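Long-range contacts in calmodulin, putative (Entamoeba histolytica, PDB 4OCI), which binds calcium through an EF-hand and is involved in initiating the phagocytosis of human erythrocytes by this amoeba: residues 8-12 with 57-62; 23-29 with 44-48. All blocks are in the same frame, centred on the assembly; numbering follows the deposited sequence.

Contact 1. Residues 8-12 with 57-62; sequences LKESF and MSYELF. With NA (sodium ion), chain C.
Aromatic residues that link the outer helices of paired EF-hands are well illustrated by F12. Residues 9-12 and 59-62 are the first turns of two helices, closed by the backbone bonds F12 N to L8 O (2.9 Å) and F62 N to S58 O (3.0 Å). Ahead of the second helix, M57 (selenomethionine) and S58 are extended (psi 122° and 167°). S58, at the N-cap with chi1 p, accepts a weak 3.3 Å bond at OG from L61 N. The CA atoms of F12 and Y59 set the register, 6.9 Å apart.

F12, chi1 t and chi2 96°, reaches the start of the opposing helix: CZ lies 3.3 Å from Y59 N and, near the ring plane, 3.5 Å from M57 O. One ring face receives Y59 CA, 3.8 Å from the centroid. Here the first helix of one helix-loop-helix meets the start of the last helix of the next, as in calmodulin-like paired EF-hands. Y59, also chi1 t, with chi2 68°, turns its edge to the face of F12 in a T-shaped pair (centroids 5.4 Å, planes 85°). K9 (chi1, chi2 t; chi3 -114°, between wells) lays its aliphatic chain over a face of the Y59 ring, a CH-pi contact with CG 4.0 Å from the centroid. F62 (t, 75°) meets F12 obliquely, its CB 3.8 Å from F12 CE1, while L8 CD1 approaches F62 CE2 at 4.2 Å. E60 (m, m), its CA-to-CB bond pointing away from residues 8-12, binds sodium through both O (2.5 Å) and OE1 (2.7 Å), a site completed by T63 and S64.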
loop_
_atom_site.group_PDB
_atom_site.type_symbol
_atom_site.label_atom_id
_atom_site.label_comp_id
_atom_site.label_asym_id
_atom_site.label_seq_id
_atom_site.Cartn_x
_atom_site.Cartn_y
_atom_site.Cartn_z
ATOM N N LEU A 8 -16.778 -16.039 7.661
ATOM C CA LEU A 8 -15.415 -15.356 7.545
ATOM C C LEU A 8 -15.016 -14.599 8.801
ATOM O O LEU A 8 -13.877 -14.106 8.935
ATOM C CB LEU A 8 -15.412 -14.319 6.410
ATOM C CG LEU A 8 -15.024 -14.830 5.039
ATOM C CD1 LEU A 8 -15.174 -13.705 4.100
ATOM C CD2 LEU A 8 -13.590 -15.277 5.128
ATOM N N LYS A 9 -15.975 -14.394 9.667
ATOM C CA LYS A 9 -15.703 -13.661 10.872
ATOM C C LYS A 9 -14.653 -14.353 11.759
ATOM O O LYS A 9 -13.781 -13.713 12.314
ATOM C CB LYS A 9 -17.027 -13.433 11.575
ATOM C CG LYS A 9 -17.056 -12.277 12.495
ATOM C CD LYS A 9 -18.465 -12.075 13.048
ATOM C CE LYS A 9 -19.128 -10.811 12.603
ATOM N NZ LYS A 9 -20.535 -10.803 13.085
ATOM N N GLU A 10 -14.693 -15.673 11.811
ATOM C CA GLU A 10 -13.679 -16.392 12.583
ATOM C C GLU A 10 -12.265 -16.137 12.080
ATOM O O GLU A 10 -11.347 -15.928 12.852
ATOM C CB GLU A 10 -13.938 -17.884 12.504
ATOM C CG GLU A 10 -13.892 -18.529 13.809
ATOM C CD GLU A 10 -14.967 -19.646 13.971
ATOM O OE1 GLU A 10 -15.044 -20.264 15.081
ATOM O OE2 GLU A 10 -15.736 -19.897 12.996
ATOM N N SER A 11 -12.124 -16.072 10.769
ATOM C CA SER A 11 -10.826 -15.840 10.141
ATOM C C SER A 11 -10.369 -14.408 10.323
ATOM O O SER A 11 -9.212 -14.139 10.586
ATOM C CB SER A 11 -10.922 -16.163 8.632
ATOM O OG SER A 11 -10.994 -17.573 8.476
ATOM N N PHE A 12 -11.260 -13.455 10.126
ATOM C CA PHE A 12 -10.932 -12.094 10.408
ATOM C C PHE A 12 -10.325 -11.957 11.830
ATOM O O PHE A 12 -9.270 -11.298 12.035
ATOM C CB PHE A 12 -12.262 -11.243 10.249
ATOM C CG PHE A 12 -12.107 -9.795 10.643
ATOM C CD1 PHE A 12 -11.856 -8.811 9.678
ATOM C CD2 PHE A 12 -12.261 -9.404 11.968
ATOM C CE1 PHE A 12 -11.705 -7.458 10.040
ATOM C CE2 PHE A 12 -12.128 -8.072 12.362
ATOM C CZ PHE A 12 -11.811 -7.094 11.371
HETATM N N MSE A 57 -9.220 -1.573 9.895
HETATM C CA MSE A 57 -10.290 -2.049 9.087
HETATM C C MSE A 57 -11.234 -2.951 9.907
HETATM O O MSE A 57 -10.785 -3.910 10.459
HETATM C CB MSE A 57 -9.712 -2.806 7.877
HETATM C CG MSE A 57 -10.868 -3.220 6.955
HETATM SE SE MSE A 57 -10.135 -4.266 5.578
HETATM C CE MSE A 57 -10.074 -2.661 4.374
ATOM N N SER A 58 -12.511 -2.618 9.992
ATOM C CA SER A 58 -13.490 -3.372 10.800
ATOM C C SER A 58 -13.957 -4.561 9.991
ATOM O O SER A 58 -13.603 -4.699 8.811
ATOM C CB SER A 58 -14.694 -2.452 11.106
ATOM O OG SER A 58 -15.399 -2.283 9.884
ATOM N N TYR A 59 -14.643 -5.514 10.632
ATOM C CA TYR A 59 -15.135 -6.678 9.917
ATOM C C TYR A 59 -16.051 -6.318 8.750
ATOM O O TYR A 59 -16.023 -6.954 7.693
ATOM C CB TYR A 59 -15.923 -7.587 10.904
ATOM C CG TYR A 59 -16.477 -8.752 10.171
ATOM C CD1 TYR A 59 -15.620 -9.741 9.643
ATOM C CD2 TYR A 59 -17.825 -8.818 9.918
ATOM C CE1 TYR A 59 -16.097 -10.774 8.908
ATOM C CE2 TYR A 59 -18.349 -9.881 9.182
ATOM C CZ TYR A 59 -17.474 -10.834 8.682
ATOM O OH TYR A 59 -18.023 -11.879 7.980
ATOM N N GLU A 60 -16.975 -5.369 8.956
ATOM C CA GLU A 60 -17.876 -5.089 7.817
ATOM C C GLU A 60 -17.223 -4.339 6.625
ATOM O O GLU A 60 -17.564 -4.654 5.489
ATOM C CB GLU A 60 -19.204 -4.415 8.243
ATOM C CG GLU A 60 -20.180 -5.445 8.924
ATOM C CD GLU A 60 -20.805 -6.538 7.918
ATOM O OE1 GLU A 60 -20.756 -6.392 6.620
ATOM O OE2 GLU A 60 -21.363 -7.561 8.437
ATOM N N LEU A 61 -16.262 -3.433 6.869
ATOM C CA LEU A 61 -15.476 -2.846 5.769
ATOM C C LEU A 61 -14.704 -3.978 5.059
ATOM O O LEU A 61 -14.573 -3.956 3.852
ATOM C CB LEU A 61 -14.457 -1.837 6.325
ATOM C CG LEU A 61 -15.148 -0.508 6.733
ATOM C CD1 LEU A 61 -14.321 0.456 7.690
ATOM C CD2 LEU A 61 -15.588 0.187 5.412
ATOM N N PHE A 62 -14.144 -4.920 5.829
ATOM C CA PHE A 62 -13.417 -6.094 5.296
ATOM C C PHE A 62 -14.228 -6.958 4.356
ATOM O O PHE A 62 -13.768 -7.291 3.264
ATOM C CB PHE A 62 -12.870 -6.999 6.436
ATOM C CG PHE A 62 -12.295 -8.290 5.901
ATOM C CD1 PHE A 62 -11.053 -8.294 5.255
ATOM C CD2 PHE A 62 -13.046 -9.458 5.927
ATOM C CE1 PHE A 62 -10.540 -9.458 4.678
ATOM C CE2 PHE A 62 -12.537 -10.642 5.370
ATOM C CZ PHE A 62 -11.303 -10.618 4.729
HETATM NA NA NA C . -19.537 -5.714 4.267
#

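Contact 2. Residues 23-29 with 44-48; sequences LTLNEFE and IASTY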
loop_
_atom_site.group_PDB
_atom_site.type_symbol
_atom_site.label_atom_id
_atom_site.label_comp_id
_atom_site.label_asym_id
_atom_site.label_seq_id
_atom_site.Cartn_x
_atom_site.Cartn_y
_atom_site.Cartn_z
ATOM N N LEU A 23 -8.315 -4.799 11.615
ATOM C CA LEU A 23 -7.075 -5.243 11.013
ATOM C C LEU A 23 -6.124 -4.109 10.701
ATOM O O LEU A 23 -6.587 -3.035 10.241
ATOM C CB LEU A 23 -7.397 -6.000 9.697
ATOM C CG LEU A 23 -8.278 -7.225 9.835
ATOM C CD1 LEU A 23 -8.386 -7.826 8.467
ATOM C CD2 LEU A 23 -7.605 -8.206 10.852
ATOM N N THR A 24 -4.826 -4.326 10.964
ATOM C CA THR A 24 -3.765 -3.451 10.409
ATOM C C THR A 24 -3.636 -3.681 8.899
ATOM O O THR A 24 -4.237 -4.588 8.367
ATOM C CB THR A 24 -2.426 -3.693 11.015
ATOM O OG1 THR A 24 -2.020 -5.023 10.702
ATOM C CG2 THR A 24 -2.448 -3.490 12.547
ATOM N N LEU A 25 -2.826 -2.864 8.201
ATOM C CA LEU A 25 -2.585 -3.068 6.784
ATOM C C LEU A 25 -1.921 -4.403 6.534
ATOM O O LEU A 25 -2.394 -5.154 5.692
ATOM C CB LEU A 25 -1.631 -1.947 6.299
ATOM C CG LEU A 25 -1.128 -2.135 4.872
ATOM C CD1 LEU A 25 -2.225 -2.151 3.856
ATOM C CD2 LEU A 25 -0.121 -0.913 4.688
ATOM N N ASN A 26 -0.879 -4.764 7.272
ATOM C CA ASN A 26 -0.262 -6.100 7.009
ATOM C C ASN A 26 -1.171 -7.297 7.275
ATOM O O ASN A 26 -1.126 -8.263 6.517
ATOM C CB ASN A 26 1.011 -6.300 7.817
ATOM C CG ASN A 26 2.159 -5.577 7.195
ATOM O OD1 ASN A 26 2.181 -5.322 5.959
ATOM N ND2 ASN A 26 3.116 -5.189 8.029
ATOM N N GLU A 27 -2.034 -7.218 8.303
ATOM C CA GLU A 27 -3.019 -8.272 8.564
ATOM C C GLU A 27 -4.058 -8.375 7.470
ATOM O O GLU A 27 -4.441 -9.492 7.105
ATOM C CB GLU A 27 -3.742 -8.071 9.907
ATOM C CG GLU A 27 -2.752 -8.265 11.109
ATOM C CD GLU A 27 -3.261 -7.685 12.444
ATOM O OE1 GLU A 27 -4.285 -6.933 12.425
ATOM O OE2 GLU A 27 -2.612 -7.970 13.531
ATOM N N PHE A 28 -4.516 -7.252 6.953
ATOM C CA PHE A 28 -5.432 -7.245 5.808
ATOM C C PHE A 28 -4.832 -7.882 4.573
ATOM O O PHE A 28 -5.463 -8.739 3.938
ATOM C CB PHE A 28 -5.858 -5.840 5.492
ATOM C CG PHE A 28 -6.753 -5.714 4.266
ATOM C CD1 PHE A 28 -8.005 -6.276 4.254
ATOM C CD2 PHE A 28 -6.336 -5.006 3.128
ATOM C CE1 PHE A 28 -8.882 -6.127 3.117
ATOM C CE2 PHE A 28 -7.200 -4.882 2.015
ATOM C CZ PHE A 28 -8.439 -5.438 2.009
ATOM N N GLU A 29 -3.589 -7.489 4.256
ATOM C CA GLU A 29 -2.930 -8.030 3.070
ATOM C C GLU A 29 -2.707 -9.552 3.232
ATOM O O GLU A 29 -2.952 -10.362 2.309
ATOM C CB GLU A 29 -1.561 -7.335 2.807
ATOM C CG GLU A 29 -0.995 -7.876 1.477
ATOM C CD GLU A 29 0.533 -7.626 1.223
ATOM O OE1 GLU A 29 1.207 -6.862 2.017
ATOM O OE2 GLU A 29 1.029 -8.234 0.205
ATOM N N ILE A 44 -3.853 -3.821 -3.127
ATOM C CA ILE A 44 -4.431 -4.256 -1.812
ATOM C C ILE A 44 -4.324 -3.094 -0.800
ATOM O O ILE A 44 -5.281 -2.785 -0.116
ATOM C CB ILE A 44 -3.647 -5.529 -1.258
ATOM C CG1 ILE A 44 -3.937 -6.703 -2.247
ATOM C CG2 ILE A 44 -4.196 -5.932 0.179
ATOM C CD1 ILE A 44 -3.208 -8.079 -1.938
ATOM N N ALA A 45 -3.169 -2.443 -0.725
ATOM C CA ALA A 45 -2.898 -1.358 0.222
ATOM C C ALA A 45 -3.735 -0.143 -0.087
ATOM O O ALA A 45 -4.221 0.549 0.816
ATOM C CB ALA A 45 -1.339 -1.002 0.248
ATOM N N SER A 46 -3.929 0.112 -1.370
ATOM C CA SER A 46 -4.770 1.186 -1.807
ATOM C C SER A 46 -6.243 0.970 -1.376
ATOM O O SER A 46 -6.905 1.880 -0.972
ATOM C CB SER A 46 -4.694 1.239 -3.333
ATOM O OG SER A 46 -5.449 2.307 -3.772
ATOM N N THR A 47 -6.768 -0.251 -1.510
ATOM C CA THR A 47 -8.123 -0.570 -1.017
ATOM C C THR A 47 -8.181 -0.371 0.492
ATOM O O THR A 47 -9.124 0.198 1.013
ATOM C CB THR A 47 -8.461 -2.067 -1.362
ATOM O OG1 THR A 47 -8.332 -2.228 -2.784
ATOM C CG2 THR A 47 -9.882 -2.520 -0.878
ATOM N N TYR A 48 -7.149 -0.839 1.194
ATOM C CA TYR A 48 -7.098 -0.614 2.660
ATOM C C TYR A 48 -7.155 0.906 2.980
ATOM O O TYR A 48 -7.898 1.341 3.874
ATOM C CB TYR A 48 -5.820 -1.267 3.223
ATOM C CG TYR A 48 -5.753 -1.167 4.726
ATOM C CD1 TYR A 48 -6.283 -2.157 5.525
ATOM C CD2 TYR A 48 -5.203 -0.001 5.374
ATOM C CE1 TYR A 48 -6.235 -2.053 6.971
ATOM C CE2 TYR A 48 -5.163 0.123 6.788
ATOM C CZ TYR A 48 -5.657 -0.924 7.574
ATOM O OH TYR A 48 -5.607 -0.808 8.955
#
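At the apolar centre the ring of Y48 packs against L25 and F28. L25 CA sits over one face of the tyrosine ring, 3.8 Å from its centroid, a CH-pi contact, and L25 CD1 packs on Y48 CB at 3.8 Å and on A45 CB at 3.9 Å. F28 CB meets Y48 CD1 at 3.7 Å, the two rings lying oblique; F28 CE2 extends to I44 CG2, also at 3.7 Å. The same I44 methyl rests 3.8 Å from E29 CA. The helical segments 25-29 and 44-48 cross at 123°, their axes 9.9 Å apart, pairing L25 with Y48 and E29 with I44. F62 and L69 of helix 59-71 also pack on F28, and A45 meets A45 of the second subunit.

Toward the edge, Y48 OH donates to L23 O (2.8 Å), just before the capping box in which E27 N binds T24 OG1 (3.3 Å) and T24 N binds E27 OE1 (3.0 Å). E27 OE2 accepts from G17 N, and E29 pairs with R33. A tyrosine brings both an apolar ring and one directed polar bond, fixing helix 41-50 to the second half of the calcium loop, at L23.

In the fold
Contacts 1 and 2 show how a calmodulin-like EF-hand domain is knitted from nested pairs. Their centres lie 12 Å apart on the same side of the chain's centre. Helices 9-15, 25-34, 41-50 and 59-71 follow one another in sequence: contact 1 joins the first to the fourth, and contact 2, nested within that loop, the second to the third. The two meet chiefly at M57, whose O probably accepts a hydrogen bond from L23 N (2.9 Å) and whose SE packs on F28 CD1 (3.2 Å); F12 CE1 also packs on L23 CG (3.4 Å). The calcium loop between the first two helices is thereby tied to the segment leading into helix 59-71.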